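PDB 2PKH: histidine utilization repressor from Pseudomonas syringae pv. tomato, which probably binds the hutP region of the histidine utilization (hut) operon and blocks hut gene expression when no inducer is present. Local coordinates for residues B[37-41]-B[63-67]; B[49-53]-B[102-107]. All blocks are in the same frame, centred on the assembly; numbering follows the deposited sequence.

Both contacts lie on the antiparallel sheet of the UTRA domain, the C-terminal part of the repressor, and use the two strands of one hairpin, 36-46 and 49-59. Contact 1 sets the loop at 63-67 on residues 37-41; contact 2 sets the end of helix 100-106, and the Gln107 that follows it, on residues 49-53. Their centres are about 22 Å apart. They meet through Leu41 CD2 and Ile53 CG2, which are 3.4 Å apart. Leu41 points to the face opposite its neighbour Ser40, so loop and helix cover opposite faces of the sheet. The segments alternate along the chain. A 1,2-ethanediol, probably from the crystallisation liquor, reaches Gln52 of contact 2.

Contact 1: residues B[37-41]-B[63-67]; sequences VFHSL and APDYL
Phe38 and Ser40 of the UTRA domain sheet carry the loop that follows strand 49-59. Both lie on strand 36-46 and point at residues 63-67, where a type I turn runs from Ala63 to Tyr66. That turn is closed by Tyr66 N bonding to Ala63 O. The Phe38 ring fills the corner between the turn and Leu67. Leu67 CG lies over one ring face in a CH-pi contact, 3.8 Å from the ring centroid of Phe38 and shifted toward the rim. Leu67 CD1 packs on the same side, 3.6 Å from Phe38 CE1. At the ring edge, Phe38 CE2 comes 3.2 Å from Ala63 O, which lies near the ring plane. Tyr66 CB touches Phe38 CD2 at 3.5 Å, and the two aromatic side chains then run past each other in opposite directions. The Tyr66 side chain leaves with CG opposite the backbone N (chi1 -169°), and this sends the ring along the strand to Ser40. There Ser40 OG and Tyr66 OH form a hydrogen bond of 2.6 Å. Ser40 OG approaches the ring edge near its plane, with an angle of about 124° at the phenol oxygen. Tyr66 also packs on Leu80 and Pro76 of helix 76-83. The contact is thus mainly apolar, and its short hydrogen bond gives each of two buried hydroxyls a partner; either may be the donor.

Contact 2: residues B[49-53]-B[102-107]; sequences IPVQI and ECKLLQ. With EDO (1,2-ethanediol), chain N.
Ile53 and Pro50 of strand 49-59 receive the last turn of helix 100-106 on the UTRA domain sheet. The axes of 49-53 and 102-106 approach to 8.8 Å, with 132° between their N-to-C directions. A classic beta bulge at Val51 and Gln52, both opposite His44, separates Pro50 from Ile53, yet these two still point at the helix. From Ile53 CB, the long branch goes out beside the backbone N (chi1 -53°). Ile53 CG1 lies 3.7 Å from Leu106 CG and equally close to Leu106 CD2. Ile53 CD1 touches Leu105 CD1 at 3.7 Å, and the two side chains cross at about a right angle. Ile53 CD1 also rests on Glu102 CG at 3.9 Å; the Glu102 carboxylate forms a salt bridge with Arg132. The short branch, CG2, turns to Leu41 of strand 36-46. Gln107, with positive phi, ends the helix in a Schellman motif. Arg139 ties this end to the strand by bonding Pro50 O, Leu106 O and Gln107 O. Gln52 points away from the helix, and its OE1 takes a weak hydrogen bond from the ethanediol O2. The Gln107 side chain crosses that of Pro50 at about a right angle, with Gln107 NE2 3.2 Å from Pro50 CG.

Contact 1: residues B[37-41]-B[63-67]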
ATOM      1  N   VAL B  37       9.790 -26.952  14.288  1.00 23.32           N
ATOM      2  CA  VAL B  37       8.960 -26.020  13.546  1.00 23.22           C
ATOM      3  C   VAL B  37       8.051 -26.896  12.697  1.00 21.95           C
ATOM      4  O   VAL B  37       8.362 -28.079  12.456  1.00 22.30           O
ATOM      5  CB  VAL B  37       9.760 -25.089  12.593  1.00 24.03           C
ATOM      6  CG1 VAL B  37      10.674 -24.132  13.376  1.00 23.33           C
ATOM      7  CG2 VAL B  37      10.492 -25.858  11.500  1.00 25.55           C
ATOM      8  N   PHE B  38       6.941 -26.342  12.245  1.00 20.25           N
ATOM      9  CA  PHE B  38       6.094 -27.067  11.257  1.00 19.93           C
ATOM     10  C   PHE B  38       6.316 -26.528   9.876  1.00 18.43           C
ATOM     11  O   PHE B  38       6.589 -25.343   9.724  1.00 18.91           O
ATOM     12  CB  PHE B  38       4.610 -26.940  11.628  1.00 20.59           C
ATOM     13  CG  PHE B  38       4.276 -27.451  12.988  1.00 23.01           C
ATOM     14  CD1 PHE B  38       4.837 -28.647  13.454  1.00 23.64           C
ATOM     15  CD2 PHE B  38       3.311 -26.804  13.757  1.00 22.04           C
ATOM     16  CE1 PHE B  38       4.453 -29.202  14.672  1.00 25.31           C
ATOM     17  CE2 PHE B  38       2.923 -27.346  14.980  1.00 23.64           C
ATOM     18  CZ  PHE B  38       3.499 -28.545  15.454  1.00 25.66           C
ATOM     19  N   HIS B  39       6.250 -27.397   8.878  1.00 18.73           N
ATOM     20  CA  HIS B  39       6.707 -27.050   7.534  1.00 17.66           C
ATOM     21  C   HIS B  39       5.641 -27.586   6.551  1.00 19.20           C
ATOM     22  O   HIS B  39       5.358 -28.773   6.555  1.00 17.46           O
ATOM     23  CB  HIS B  39       8.061 -27.750   7.264  1.00 18.85           C
ATOM     24  CG  HIS B  39       8.594 -27.512   5.887  1.00 16.14           C
ATOM     25  ND1 HIS B  39       9.567 -28.294   5.309  1.00 14.05           N
ATOM     26  CD2 HIS B  39       8.183 -26.660   4.928  1.00 12.68           C
ATOM     27  CE1 HIS B  39       9.761 -27.905   4.068  1.00 20.06           C
ATOM     28  NE2 HIS B  39       8.966 -26.884   3.825  1.00 18.01           N
ATOM     29  N   SER B  40       5.064 -26.712   5.729  1.00 18.45           N
ATOM     30  CA  SER B  40       4.204 -27.119   4.707  1.00 17.92           C
ATOM     31  C   SER B  40       4.775 -26.641   3.335  1.00 18.99           C
ATOM     32  O   SER B  40       5.327 -25.550   3.232  1.00 20.41           O
ATOM     33  CB  SER B  40       2.737 -26.589   4.926  1.00 19.68           C
ATOM     34  OG  SER B  40       2.682 -25.135   4.973  1.00 17.87           O
ATOM     35  N   LEU B  41       4.617 -27.463   2.311  1.00 17.61           N
ATOM     36  CA  LEU B  41       4.919 -27.030   0.913  1.00 18.49           C
ATOM     37  C   LEU B  41       3.684 -27.374   0.101  1.00 17.38           C
ATOM     38  O   LEU B  41       3.278 -28.549   0.007  1.00 19.55           O
ATOM     39  CB  LEU B  41       6.183 -27.736   0.342  1.00 19.87           C
ATOM     40  CG  LEU B  41       6.674 -26.980  -0.929  1.00 18.53           C
ATOM     41  CD1 LEU B  41       8.204 -27.252  -1.067  1.00 26.43           C
ATOM     42  CD2 LEU B  41       5.881 -27.447  -2.030  1.00 19.41           C
ATOM     43  N   ALA B  63       1.118 -22.157  16.818  1.00 27.50           N
ATOM     44  CA  ALA B  63       0.047 -22.822  16.103  1.00 26.30           C
ATOM     45  C   ALA B  63       0.222 -24.347  16.314  1.00 26.18           C
ATOM     46  O   ALA B  63       0.648 -25.102  15.386  1.00 24.82           O
ATOM     47  CB  ALA B  63       0.079 -22.444  14.620  1.00 26.50           C
ATOM     48  N   PRO B  64      -0.017 -24.804  17.558  1.00 24.80           N
ATOM     49  CA  PRO B  64       0.267 -26.201  17.842  1.00 24.83           C
ATOM     50  C   PRO B  64      -0.459 -27.224  16.986  1.00 24.59           C
ATOM     51  O   PRO B  64       0.017 -28.369  16.856  1.00 24.56           O
ATOM     52  CB  PRO B  64      -0.038 -26.352  19.344  1.00 25.20           C
ATOM     53  CG  PRO B  64      -0.617 -25.089  19.780  1.00 25.84           C
ATOM     54  CD  PRO B  64      -0.489 -24.060  18.744  1.00 23.94           C
ATOM     55  N   ASP B  65      -1.586 -26.836  16.388  1.00 25.35           N
ATOM     56  CA  ASP B  65      -2.399 -27.797  15.643  1.00 25.95           C
ATOM     57  C   ASP B  65      -2.263 -27.640  14.111  1.00 26.25           C
ATOM     58  O   ASP B  65      -3.082 -28.186  13.351  1.00 26.77           O
ATOM     59  CB  ASP B  65      -3.880 -27.675  16.038  1.00 26.58           C
ATOM     60  CG  ASP B  65      -4.120 -28.020  17.522  1.00 28.61           C
ATOM     61  OD1 ASP B  65      -3.398 -28.884  18.062  1.00 28.96           O
ATOM     62  OD2 ASP B  65      -5.005 -27.398  18.134  1.00 29.99           O
ATOM     63  N   TYR B  66      -1.229 -26.909  13.682  1.00 25.59           N
ATOM     64  CA  TYR B  66      -0.968 -26.668  12.276  1.00 24.62           C
ATOM     65  C   TYR B  66      -0.918 -27.969  11.453  1.00 23.54           C
ATOM     66  O   TYR B  66      -1.545 -28.067  10.400  1.00 24.44           O
ATOM     67  CB  TYR B  66       0.319 -25.849  12.134  1.00 24.15           C
ATOM     68  CG  TYR B  66       0.573 -25.285  10.715  1.00 21.63           C
ATOM     69  CD1 TYR B  66       0.048 -24.091  10.319  1.00 19.72           C
ATOM     70  CD2 TYR B  66       1.393 -25.960   9.835  1.00 23.57           C
ATOM     71  CE1 TYR B  66       0.289 -23.577   9.007  1.00 22.16           C
ATOM     72  CE2 TYR B  66       1.679 -25.441   8.504  1.00 18.71           C
ATOM     73  CZ  TYR B  66       1.111 -24.298   8.112  1.00 23.14           C
ATOM     74  OH  TYR B  66       1.449 -23.782   6.848  1.00 22.21           O
ATOM     75  N   LEU B  67      -0.231 -28.987  11.959  1.00 24.97           N
ATOM     76  CA  LEU B  67      -0.032 -30.230  11.175  1.00 25.10           C
ATOM     77  C   LEU B  67      -1.362 -30.981  10.921  1.00 25.27           C
ATOM     78  O   LEU B  67      -1.484 -31.787   9.998  1.00 24.02           O
ATOM     79  CB  LEU B  67       0.980 -31.127  11.859  1.00 25.06           C
ATOM     80  CG  LEU B  67       2.437 -30.604  11.846  1.00 23.84           C
ATOM     81  CD1 LEU B  67       3.326 -31.760  12.443  1.00 28.88           C
ATOM     82  CD2 LEU B  67       2.887 -30.225  10.464  1.00 25.67           C
TER

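Contact 2: residues B[49-53]-B[102-107]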
ATOM      1  N   ILE B  49      -3.833 -24.437 -13.571  1.00 23.15           N
ATOM      2  CA  ILE B  49      -2.454 -24.126 -13.941  1.00 24.14           C
ATOM      3  C   ILE B  49      -1.703 -23.683 -12.673  1.00 23.48           C
ATOM      4  O   ILE B  49      -2.237 -22.838 -11.913  1.00 23.73           O
ATOM      5  CB  ILE B  49      -2.388 -22.965 -14.949  1.00 24.05           C
ATOM      6  CG1 ILE B  49      -3.366 -23.186 -16.128  1.00 23.50           C
ATOM      7  CG2 ILE B  49      -0.950 -22.791 -15.382  1.00 26.37           C
ATOM      8  CD1 ILE B  49      -3.596 -21.937 -17.010  1.00 24.75           C
ATOM      9  N   PRO B  50      -0.500 -24.255 -12.429  1.00 23.00           N
ATOM     10  CA  PRO B  50       0.286 -23.885 -11.267  1.00 20.70           C
ATOM     11  C   PRO B  50       0.557 -22.374 -11.245  1.00 20.30           C
ATOM     12  O   PRO B  50       1.006 -21.827 -12.247  1.00 19.03           O
ATOM     13  CB  PRO B  50       1.567 -24.686 -11.476  1.00 20.98           C
ATOM     14  CG  PRO B  50       1.121 -25.946 -12.262  1.00 19.13           C
ATOM     15  CD  PRO B  50       0.071 -25.456 -13.131  1.00 23.14           C
ATOM     16  N   VAL B  51       0.338 -21.732 -10.104  1.00 17.65           N
ATOM     17  CA  VAL B  51       0.646 -20.281 -10.021  1.00 18.89           C
ATOM     18  C   VAL B  51       1.611 -19.943  -8.930  1.00 19.04           C
ATOM     19  O   VAL B  51       2.212 -18.877  -8.944  1.00 19.70           O
ATOM     20  CB  VAL B  51      -0.603 -19.376  -9.916  1.00 19.32           C
ATOM     21  CG1 VAL B  51      -1.507 -19.530 -11.204  1.00 19.35           C
ATOM     22  CG2 VAL B  51      -1.432 -19.738  -8.711  1.00 21.42           C
ATOM     23  N   GLN B  52       1.747 -20.846  -7.944  1.00 19.73           N
ATOM     24  CA  GLN B  52       2.645 -20.521  -6.776  1.00 19.94           C
ATOM     25  C   GLN B  52       3.093 -21.759  -6.106  1.00 18.05           C
ATOM     26  O   GLN B  52       2.293 -22.645  -5.963  1.00 16.87           O
ATOM     27  CB  GLN B  52       1.840 -19.791  -5.714  1.00 18.53           C
ATOM     28  CG  GLN B  52       2.720 -19.062  -4.719  1.00 22.58           C
ATOM     29  CD  GLN B  52       1.952 -18.581  -3.507  1.00 25.28           C
ATOM     30  OE1 GLN B  52       1.352 -19.352  -2.829  1.00 27.88           O
ATOM     31  NE2 GLN B  52       1.936 -17.300  -3.290  1.00 25.74           N
ATOM     32  N   ILE B  53       4.367 -21.825  -5.699  1.00 19.62           N
ATOM     33  CA  ILE B  53       4.772 -22.800  -4.700  1.00 20.63           C
ATOM     34  C   ILE B  53       4.906 -22.043  -3.367  1.00 20.19           C
ATOM     35  O   ILE B  53       5.641 -21.085  -3.286  1.00 19.35           O
ATOM     36  CB  ILE B  53       6.129 -23.534  -5.044  1.00 22.99           C
ATOM     37  CG1 ILE B  53       6.068 -24.130  -6.461  1.00 19.56           C
ATOM     38  CG2 ILE B  53       6.355 -24.750  -4.111  1.00 26.55           C
ATOM     39  CD1 ILE B  53       7.408 -24.902  -6.827  1.00 21.21           C
ATOM     40  N   GLU B 102      11.483 -27.298  -8.965  1.00 26.25           N
ATOM     41  CA  GLU B 102      10.451 -26.262  -8.889  1.00 25.08           C
ATOM     42  C   GLU B 102       9.835 -26.008 -10.281  1.00 25.69           C
ATOM     43  O   GLU B 102       8.626 -25.758 -10.392  1.00 24.01           O
ATOM     44  CB  GLU B 102      11.042 -24.945  -8.341  1.00 25.92           C
ATOM     45  CG  GLU B 102      11.293 -24.941  -6.845  1.00 24.54           C
ATOM     46  CD  GLU B 102      12.148 -23.803  -6.400  1.00 30.11           C
ATOM     47  OE1 GLU B 102      12.845 -23.183  -7.205  1.00 25.34           O
ATOM     48  OE2 GLU B 102      12.093 -23.480  -5.220  1.00 34.06           O
ATOM     49  N   CYS B 103      10.645 -26.041 -11.354  1.00 25.54           N
ATOM     50  CA  CYS B 103      10.070 -25.926 -12.723  1.00 24.18           C
ATOM     51  C   CYS B 103       9.096 -27.057 -13.010  1.00 25.73           C
ATOM     52  O   CYS B 103       8.067 -26.852 -13.628  1.00 25.17           O
ATOM     53  CB  CYS B 103      11.155 -25.881 -13.815  1.00 26.32           C
ATOM     54  SG  CYS B 103      12.167 -24.446 -13.709  1.00 25.35           S
ATOM     55  N   LYS B 104       9.410 -28.274 -12.577  1.00 25.73           N
ATOM     56  CA  LYS B 104       8.495 -29.383 -12.811  1.00 26.64           C
ATOM     57  C   LYS B 104       7.175 -29.160 -12.045  1.00 26.00           C
ATOM     58  O   LYS B 104       6.090 -29.311 -12.604  1.00 25.75           O
ATOM     59  CB  LYS B 104       9.177 -30.716 -12.374  1.00 26.78           C
ATOM     60  CG  LYS B 104      10.389 -31.055 -13.292  1.00 32.37           C
ATOM     61  CD  LYS B 104      11.059 -32.375 -12.933  1.00 32.13           C
ATOM     62  CE  LYS B 104      12.559 -32.387 -13.258  1.00 43.04           C
ATOM     63  NZ  LYS B 104      13.410 -32.395 -11.957  1.00 47.98           N
ATOM     64  N   LEU B 105       7.267 -28.776 -10.779  1.00 24.51           N
ATOM     65  CA  LEU B 105       6.072 -28.498  -9.966  1.00 24.24           C
ATOM     66  C   LEU B 105       5.191 -27.376 -10.529  1.00 24.34           C
ATOM     67  O   LEU B 105       3.952 -27.495 -10.502  1.00 24.21           O
ATOM     68  CB  LEU B 105       6.454 -28.130  -8.535  1.00 24.01           C
ATOM     69  CG  LEU B 105       6.926 -29.151  -7.490  1.00 28.13           C
ATOM     70  CD1 LEU B 105       6.753 -28.500  -6.144  1.00 27.68           C
ATOM     71  CD2 LEU B 105       6.101 -30.457  -7.609  1.00 31.65           C
ATOM     72  N   LEU B 106       5.806 -26.284 -11.008  1.00 21.66           N
ATOM     73  CA  LEU B 106       5.063 -25.154 -11.607  1.00 21.13           C
ATOM     74  C   LEU B 106       4.718 -25.334 -13.079  1.00 21.51           C
ATOM     75  O   LEU B 106       4.046 -24.483 -13.661  1.00 21.23           O
ATOM     76  CB  LEU B 106       5.867 -23.838 -11.469  1.00 20.96           C
ATOM     77  CG  LEU B 106       5.976 -23.192 -10.071  1.00 19.88           C
ATOM     78  CD1 LEU B 106       6.922 -21.936 -10.061  1.00 21.77           C
ATOM     79  CD2 LEU B 106       4.662 -22.772  -9.652  1.00 18.28           C
ATOM     80  N   GLN B 107       5.138 -26.432 -13.681  1.00 21.70           N
ATOM     81  CA  GLN B 107       4.907 -26.641 -15.107  1.00 23.38           C
ATOM     82  C   GLN B 107       5.341 -25.412 -15.912  1.00 21.83           C
ATOM     83  O   GLN B 107       4.531 -24.852 -16.668  1.00 19.32           O
ATOM     84  CB  GLN B 107       3.426 -26.945 -15.387  1.00 24.04           C
ATOM     85  CG  GLN B 107       3.050 -28.345 -14.865  1.00 29.64           C
ATOM     86  CD  GLN B 107       1.577 -28.618 -15.010  1.00 33.68           C
ATOM     87  OE1 GLN B 107       1.042 -28.705 -16.113  1.00 35.74           O
ATOM     88  NE2 GLN B 107       0.905 -28.704 -13.894  1.00 34.72           N
TER
HETATM   89  C1  EDO N1010      -2.266 -17.576  -0.423  1.00 45.54           C
HETATM   90  O1  EDO N1010      -3.408 -18.074  -1.104  1.00 46.25           O
HETATM   91  C2  EDO N1010      -1.062 -18.387  -0.923  1.00 46.04           C
HETATM   92  O2  EDO N1010       0.110 -18.004  -0.171  1.00 44.65           O